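Local coordinates for putative glycosyltransferase (Mannosyltransferase) involved in glycosylating the PBCV-1 major capsid protein (Paramecium bursaria Chlorella virus 1, PDB 2P6W), which is a putative glycosyltransferase thought to glycosylate the viral major capsid protein, seen here as its manganese-bound N-terminal domain, which binds UDP and UDP-glucose, at residues L100-F110 against V124-E135. Residues are numbered along the deposited sequence; the frame is centred on the assembly and turned at random.
Sequences LSDPNILYHTF and VKFVHKDALEIE
Tyr107 reaches from strand 107-110 across its antiparallel neighbour 124-128 to the helix that follows, and its hydroxyl OH donates to Glu135 OE2 at 2.7 Å. With CG anti to the carbonyl carbon (chi1 -78°), the ring runs alongside Val127, its non-hydrogen-bonded partner, Tyr107 CE1 lying 3.8 Å from Val127 CG2. Ala131 CB approaches obliquely near CE2, while Ile134 CG2 sits at the ring edge, 3.4 Å from Tyr107 OH. The Glu135 carboxylate, turned 50° from the ring plane, takes the phenol on the anti lone pair of OE2. Lys125 NZ meets Glu135 OE2 at 3.0 Å from the syn side, tilted out of the carboxylate plane; this ammonium also pairs with Glu153, and Ser60 bonds Glu135 OE1.

Leu106, just before the strand, sends its two methyls to different places: CD2 to Asp130 CB at 3.8 Å and CD1 to the CD1 of Ile134. Its carbonyl accepts a nearly straight bond from His128 N (172°). His108 and Phe126 exchange both backbone bonds, and their CB atoms come within 3.7 Å on the other face of the sheet. There Phe110 CZ meets Phe126 CE2 edge to edge, the two side chains slanting across one another. Past the His108–Phe126 pair, a water takes the place of a direct bond between Phe110 and Val124, accepting from Phe110 N and donating to Val124 O.

The chemistry thus ties the central sheet of this GT-A-like domain to helix 132-140 through a buried carboxylate. With two donors on OE2 and Ser60 on OE1, both oxygens are held, which restricts rotation of the Glu135 head group, and the lysine probably keeps it ionised.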
ATOM      1  N   LEU A 100       3.475   6.689  14.702  1.00 26.26           N
ATOM      2  CA  LEU A 100       2.060   6.923  14.383  1.00 27.54           C
ATOM      3  C   LEU A 100       1.323   7.708  15.474  1.00 28.22           C
ATOM      4  O   LEU A 100       0.087   7.719  15.508  1.00 29.78           O
ATOM      5  CB  LEU A 100       1.345   5.589  14.114  1.00 27.46           C
ATOM      6  CG  LEU A 100       1.857   4.793  12.903  1.00 28.23           C
ATOM      7  CD1 LEU A 100       1.174   3.433  12.833  1.00 27.48           C
ATOM      8  CD2 LEU A 100       1.674   5.577  11.611  1.00 26.69           C
ATOM      9  N   SER A 101       2.075   8.380  16.340  1.00 28.19           N
ATOM     10  CA  SER A 101       1.496   9.004  17.537  1.00 28.18           C
ATOM     11  C   SER A 101       0.834  10.361  17.338  1.00 28.73           C
ATOM     12  O   SER A 101       0.079  10.793  18.227  1.00 29.37           O
ATOM     13  CB  SER A 101       2.544   9.112  18.646  1.00 27.84           C
ATOM     14  OG  SER A 101       3.542  10.033  18.286  1.00 27.64           O
ATOM     15  N   ASP A 102       1.115  11.061  16.233  1.00 27.97           N
ATOM     16  CA  ASP A 102       0.515  12.391  16.030  1.00 27.68           C
ATOM     17  C   ASP A 102      -0.952  12.237  15.639  1.00 27.52           C
ATOM     18  O   ASP A 102      -1.251  11.733  14.551  1.00 27.87           O
ATOM     19  CB  ASP A 102       1.263  13.200  14.959  1.00 27.28           C
ATOM     20  CG  ASP A 102       0.704  14.624  14.774  1.00 27.06           C
ATOM     21  OD1 ASP A 102      -0.384  14.952  15.290  1.00 26.94           O
ATOM     22  OD2 ASP A 102       1.374  15.432  14.100  1.00 27.21           O
ATOM     23  N   PRO A 103      -1.876  12.680  16.517  1.00 27.44           N
ATOM     24  CA  PRO A 103      -3.289  12.445  16.279  1.00 27.27           C
ATOM     25  C   PRO A 103      -3.857  13.241  15.097  1.00 27.09           C
ATOM     26  O   PRO A 103      -4.967  12.952  14.652  1.00 28.48           O
ATOM     27  CB  PRO A 103      -3.950  12.876  17.615  1.00 27.20           C
ATOM     28  CG  PRO A 103      -3.032  13.857  18.194  1.00 27.95           C
ATOM     29  CD  PRO A 103      -1.645  13.419  17.777  1.00 27.54           C
ATOM     30  N   ASN A 104      -3.083  14.200  14.582  1.00 26.81           N
ATOM     31  CA  ASN A 104      -3.531  15.076  13.509  1.00 26.02           C
ATOM     32  C   ASN A 104      -3.297  14.489  12.113  1.00 25.02           C
ATOM     33  O   ASN A 104      -3.812  15.010  11.128  1.00 24.32           O
ATOM     34  CB  ASN A 104      -2.809  16.421  13.593  1.00 27.11           C
ATOM     35  CG  ASN A 104      -3.430  17.476  12.691  1.00 28.29           C
ATOM     36  OD1 ASN A 104      -4.657  17.583  12.589  1.00 32.86           O
ATOM     37  ND2 ASN A 104      -2.583  18.264  12.039  1.00 30.17           N
ATOM     38  N   ILE A 105      -2.495  13.431  12.025  1.00 23.58           N
ATOM     39  CA  ILE A 105      -2.142  12.860  10.712  1.00 23.21           C
ATOM     40  C   ILE A 105      -3.209  11.887  10.189  1.00 22.94           C
ATOM     41  O   ILE A 105      -3.669  11.005  10.932  1.00 23.77           O
ATOM     42  CB  ILE A 105      -0.738  12.202  10.747  1.00 22.70           C
ATOM     43  CG1 ILE A 105       0.314  13.215  11.219  1.00 22.14           C
ATOM     44  CG2 ILE A 105      -0.361  11.645   9.359  1.00 24.20           C
ATOM     45  CD1 ILE A 105       0.337  14.536  10.410  1.00 21.90           C
ATOM     46  N   LEU A 106      -3.601  12.083   8.917  1.00 22.53           N
ATOM     47  CA  LEU A 106      -4.561  11.220   8.205  1.00 21.77           C
ATOM     48  C   LEU A 106      -3.876  10.279   7.212  1.00 21.65           C
ATOM     49  O   LEU A 106      -4.396   9.207   6.945  1.00 21.18           O
ATOM     50  CB  LEU A 106      -5.607  12.046   7.459  1.00 21.87           C
ATOM     51  CG  LEU A 106      -6.609  12.880   8.265  1.00 21.46           C
ATOM     52  CD1 LEU A 106      -7.296  13.863   7.332  1.00 22.32           C
ATOM     53  CD2 LEU A 106      -7.634  12.038   9.006  1.00 21.58           C
ATOM     54  N   TYR A 107      -2.726  10.683   6.664  1.00 20.84           N
ATOM     55  CA  TYR A 107      -1.997   9.841   5.705  1.00 20.99           C
ATOM     56  C   TYR A 107      -0.513   9.842   5.977  1.00 20.54           C
ATOM     57  O   TYR A 107       0.060  10.900   6.177  1.00 20.57           O
ATOM     58  CB  TYR A 107      -2.173  10.409   4.290  1.00 21.17           C
ATOM     59  CG  TYR A 107      -3.495  10.095   3.628  1.00 21.75           C
ATOM     60  CD1 TYR A 107      -3.644   8.960   2.823  1.00 21.24           C
ATOM     61  CD2 TYR A 107      -4.590  10.937   3.790  1.00 21.67           C
ATOM     62  CE1 TYR A 107      -4.866   8.658   2.220  1.00 21.02           C
ATOM     63  CE2 TYR A 107      -5.798  10.651   3.194  1.00 19.84           C
ATOM     64  CZ  TYR A 107      -5.934   9.506   2.420  1.00 21.34           C
ATOM     65  OH  TYR A 107      -7.152   9.231   1.825  1.00 20.88           O
ATOM     66  N   HIS A 108       0.102   8.659   5.973  1.00 20.22           N
ATOM     67  CA  HIS A 108       1.548   8.545   5.874  1.00 20.42           C
ATOM     68  C   HIS A 108       1.877   7.948   4.512  1.00 19.74           C
ATOM     69  O   HIS A 108       1.343   6.889   4.154  1.00 19.85           O
ATOM     70  CB  HIS A 108       2.092   7.638   6.979  1.00 20.53           C
ATOM     71  CG  HIS A 108       2.043   8.269   8.329  1.00 20.45           C
ATOM     72  ND1 HIS A 108       0.990   8.093   9.195  1.00 23.67           N
ATOM     73  CD2 HIS A 108       2.897   9.119   8.938  1.00 17.61           C
ATOM     74  CE1 HIS A 108       1.197   8.807  10.287  1.00 19.74           C
ATOM     75  NE2 HIS A 108       2.358   9.422  10.164  1.00 21.84           N
ATOM     76  N   THR A 109       2.700   8.661   3.738  1.00 19.96           N
ATOM     77  CA  THR A 109       3.089   8.240   2.397  1.00 19.66           C
ATOM     78  C   THR A 109       4.605   8.299   2.257  1.00 19.87           C
ATOM     79  O   THR A 109       5.309   8.719   3.190  1.00 20.23           O
ATOM     80  CB  THR A 109       2.404   9.133   1.313  1.00 19.61           C
ATOM     81  OG1 THR A 109       2.771  10.505   1.548  1.00 21.60           O
ATOM     82  CG2 THR A 109       0.893   8.969   1.395  1.00 20.94           C
ATOM     83  N   PHE A 110       5.107   7.867   1.107  1.00 19.55           N
ATOM     84  CA  PHE A 110       6.551   7.691   0.887  1.00 19.67           C
ATOM     85  C   PHE A 110       6.966   8.217  -0.461  1.00 19.74           C
ATOM     86  O   PHE A 110       6.269   8.007  -1.451  1.00 20.91           O
ATOM     87  CB  PHE A 110       6.937   6.205   1.051  1.00 19.89           C
ATOM     88  CG  PHE A 110       6.441   5.655   2.330  1.00 20.70           C
ATOM     89  CD1 PHE A 110       7.174   5.846   3.496  1.00 21.46           C
ATOM     90  CD2 PHE A 110       5.189   5.053   2.404  1.00 21.64           C
ATOM     91  CE1 PHE A 110       6.681   5.419   4.724  1.00 21.83           C
ATOM     92  CE2 PHE A 110       4.687   4.617   3.610  1.00 22.82           C
ATOM     93  CZ  PHE A 110       5.429   4.803   4.788  1.00 21.96           C
ATOM     94  N   VAL A 124       2.609   1.531  -0.902  1.00 19.77           N
ATOM     95  CA  VAL A 124       2.468   1.391   0.559  1.00 19.85           C
ATOM     96  C   VAL A 124       1.870   2.709   1.048  1.00 20.19           C
ATOM     97  O   VAL A 124       2.443   3.769   0.784  1.00 20.46           O
ATOM     98  CB  VAL A 124       3.836   1.189   1.255  1.00 19.64           C
ATOM     99  CG1 VAL A 124       3.636   1.049   2.752  1.00 18.40           C
ATOM    100  CG2 VAL A 124       4.526  -0.079   0.708  1.00 20.06           C
ATOM    101  N   LYS A 125       0.726   2.642   1.733  1.00 20.63           N
ATOM    102  CA  LYS A 125      -0.018   3.860   2.082  1.00 20.02           C
ATOM    103  C   LYS A 125      -0.793   3.615   3.364  1.00 20.79           C
ATOM    104  O   LYS A 125      -1.609   2.684   3.436  1.00 20.98           O
ATOM    105  CB  LYS A 125      -1.002   4.225   0.953  1.00 20.78           C
ATOM    106  CG  LYS A 125      -1.862   5.448   1.223  1.00 20.89           C
ATOM    107  CD  LYS A 125      -2.833   5.743   0.063  1.00 21.34           C
ATOM    108  CE  LYS A 125      -3.967   4.715  -0.025  1.00 22.52           C
ATOM    109  NZ  LYS A 125      -5.097   5.245  -0.917  1.00 22.68           N
ATOM    110  N   PHE A 126      -0.520   4.442   4.376  1.00 20.49           N
ATOM    111  CA  PHE A 126      -1.225   4.403   5.657  1.00 20.50           C
ATOM    112  C   PHE A 126      -2.353   5.404   5.620  1.00 21.06           C
ATOM    113  O   PHE A 126      -2.133   6.570   5.303  1.00 20.79           O
ATOM    114  CB  PHE A 126      -0.299   4.830   6.803  1.00 20.06           C
ATOM    115  CG  PHE A 126       0.760   3.823   7.164  1.00 19.39           C
ATOM    116  CD1 PHE A 126       0.585   2.992   8.260  1.00 20.18           C
ATOM    117  CD2 PHE A 126       1.964   3.752   6.450  1.00 21.02           C
ATOM    118  CE1 PHE A 126       1.580   2.067   8.636  1.00 21.86           C
ATOM    119  CE2 PHE A 126       2.966   2.821   6.823  1.00 21.62           C
ATOM    120  CZ  PHE A 126       2.767   1.998   7.919  1.00 22.42           C
ATOM    121  N   VAL A 127      -3.551   4.943   5.977  1.00 21.09           N
ATOM    122  CA  VAL A 127      -4.758   5.768   5.965  1.00 20.79           C
ATOM    123  C   VAL A 127      -5.451   5.656   7.326  1.00 20.45           C
ATOM    124  O   VAL A 127      -5.854   4.562   7.727  1.00 20.74           O
ATOM    125  CB  VAL A 127      -5.765   5.259   4.896  1.00 20.59           C
ATOM    126  CG1 VAL A 127      -6.948   6.222   4.783  1.00 22.68           C
ATOM    127  CG2 VAL A 127      -5.091   5.094   3.545  1.00 20.73           C
ATOM    128  N   HIS A 128      -5.613   6.783   8.025  1.00 20.40           N
ATOM    129  CA  HIS A 128      -6.267   6.788   9.326  1.00 20.73           C
ATOM    130  C   HIS A 128      -7.755   6.522   9.131  1.00 20.25           C
ATOM    131  O   HIS A 128      -8.324   6.892   8.091  1.00 21.13           O
ATOM    132  CB  HIS A 128      -6.101   8.151   9.983  1.00 20.61           C
ATOM    133  CG  HIS A 128      -6.501   8.176  11.424  1.00 21.17           C
ATOM    134  ND1 HIS A 128      -7.768   8.534  11.835  1.00 23.24           N
ATOM    135  CD2 HIS A 128      -5.811   7.882  12.550  1.00 23.48           C
ATOM    136  CE1 HIS A 128      -7.842   8.456  13.150  1.00 25.00           C
ATOM    137  NE2 HIS A 128      -6.667   8.066  13.612  1.00 23.49           N
ATOM    138  N   LYS A 129      -8.389   5.906  10.128  1.00 20.73           N
ATOM    139  CA  LYS A 129      -9.826   5.639  10.033  1.00 21.18           C
ATOM    140  C   LYS A 129     -10.646   6.874   9.692  1.00 20.81           C
ATOM    141  O   LYS A 129     -11.695   6.756   9.059  1.00 21.38           O
ATOM    142  CB  LYS A 129     -10.367   4.971  11.299  1.00 21.83           C
ATOM    143  CG  LYS A 129     -10.217   5.790  12.539  1.00 24.35           C
ATOM    144  CD  LYS A 129     -11.339   5.478  13.540  1.00 30.13           C
ATOM    145  CE  LYS A 129     -11.133   6.224  14.855  1.00 32.44           C
ATOM    146  NZ  LYS A 129     -11.460   7.678  14.780  1.00 34.94           N
ATOM    147  N   ASP A 130     -10.182   8.053  10.107  1.00 20.63           N
ATOM    148  CA  ASP A 130     -10.943   9.287   9.886  1.00 21.33           C
ATOM    149  C   ASP A 130     -10.808   9.785   8.455  1.00 21.18           C
ATOM    150  O   ASP A 130     -11.410  10.799   8.106  1.00 21.64           O
ATOM    151  CB  ASP A 130     -10.553  10.382  10.887  1.00 21.36           C
ATOM    152  CG  ASP A 130     -11.056  10.084  12.301  1.00 23.20           C
ATOM    153  OD1 ASP A 130     -12.069   9.364  12.449  1.00 27.76           O
ATOM    154  OD2 ASP A 130     -10.471  10.569  13.277  1.00 24.20           O
ATOM    155  N   ALA A 131     -10.014   9.077   7.649  1.00 20.59           N
ATOM    156  CA  ALA A 131      -9.899   9.381   6.218  1.00 20.29           C
ATOM    157  C   ALA A 131     -10.661   8.383   5.340  1.00 19.94           C
ATOM    158  O   ALA A 131     -10.524   8.406   4.110  1.00 20.60           O
ATOM    159  CB  ALA A 131      -8.429   9.456   5.788  1.00 20.60           C
ATOM    160  N   LEU A 132     -11.495   7.530   5.944  1.00 20.59           N
ATOM    161  CA  LEU A 132     -12.264   6.591   5.117  1.00 20.77           C
ATOM    162  C   LEU A 132     -13.197   7.326   4.158  1.00 20.96           C
ATOM    163  O   LEU A 132     -13.365   6.902   3.011  1.00 21.00           O
ATOM    164  CB  LEU A 132     -13.076   5.636   5.980  1.00 21.67           C
ATOM    165  CG  LEU A 132     -12.277   4.525   6.647  1.00 22.49           C
ATOM    166  CD1 LEU A 132     -13.194   3.803   7.633  1.00 22.42           C
ATOM    167  CD2 LEU A 132     -11.682   3.525   5.648  1.00 23.99           C
ATOM    168  N   GLU A 133     -13.776   8.438   4.605  1.00 20.49           N
ATOM    169  CA  GLU A 133     -14.695   9.176   3.724  1.00 21.42           C
ATOM    170  C   GLU A 133     -13.923   9.857   2.598  1.00 21.20           C
ATOM    171  O   GLU A 133     -14.439  10.048   1.491  1.00 22.19           O
ATOM    172  CB  GLU A 133     -15.505  10.174   4.549  1.00 21.66           C
ATOM    173  CG  GLU A 133     -16.550   9.465   5.402  1.00 21.27           C
ATOM    174  CD  GLU A 133     -17.679   8.921   4.560  1.00 23.78           C
ATOM    175  OE1 GLU A 133     -18.231   9.690   3.741  1.00 24.04           O
ATOM    176  OE2 GLU A 133     -18.009   7.725   4.722  1.00 22.31           O
ATOM    177  N   ILE A 134     -12.669  10.192   2.881  1.00 21.30           N
ATOM    178  CA  ILE A 134     -11.780  10.719   1.843  1.00 20.81           C
ATOM    179  C   ILE A 134     -11.481   9.670   0.790  1.00 21.10           C
ATOM    180  O   ILE A 134     -11.534   9.958  -0.409  1.00 21.77           O
ATOM    181  CB  ILE A 134     -10.460  11.242   2.427  1.00 20.72           C
ATOM    182  CG1 ILE A 134     -10.749  12.455   3.323  1.00 20.09           C
ATOM    183  CG2 ILE A 134      -9.486  11.576   1.293  1.00 20.07           C
ATOM    184  CD1 ILE A 134      -9.516  13.044   4.012  1.00 21.70           C
ATOM    185  N   GLU A 135     -11.176   8.449   1.229  1.00 20.41           N
ATOM    186  CA  GLU A 135     -10.923   7.374   0.268  1.00 20.19           C
ATOM    187  C   GLU A 135     -12.155   7.114  -0.612  1.00 20.46           C
ATOM    188  O   GLU A 135     -12.033   6.774  -1.788  1.00 21.03           O
ATOM    189  CB  GLU A 135     -10.500   6.113   0.989  1.00 20.23           C
ATOM    190  CG  GLU A 135      -9.093   6.239   1.570  1.00 20.61           C
ATOM    191  CD  GLU A 135      -8.029   6.142   0.482  1.00 21.72           C
ATOM    192  OE1 GLU A 135      -8.131   5.245  -0.374  1.00 22.47           O
ATOM    193  OE2 GLU A 135      -7.090   6.956   0.465  1.00 23.29           O
TER
HETATM  194  O   HOH W   1       2.813   6.319  -0.112  1.00 21.05           O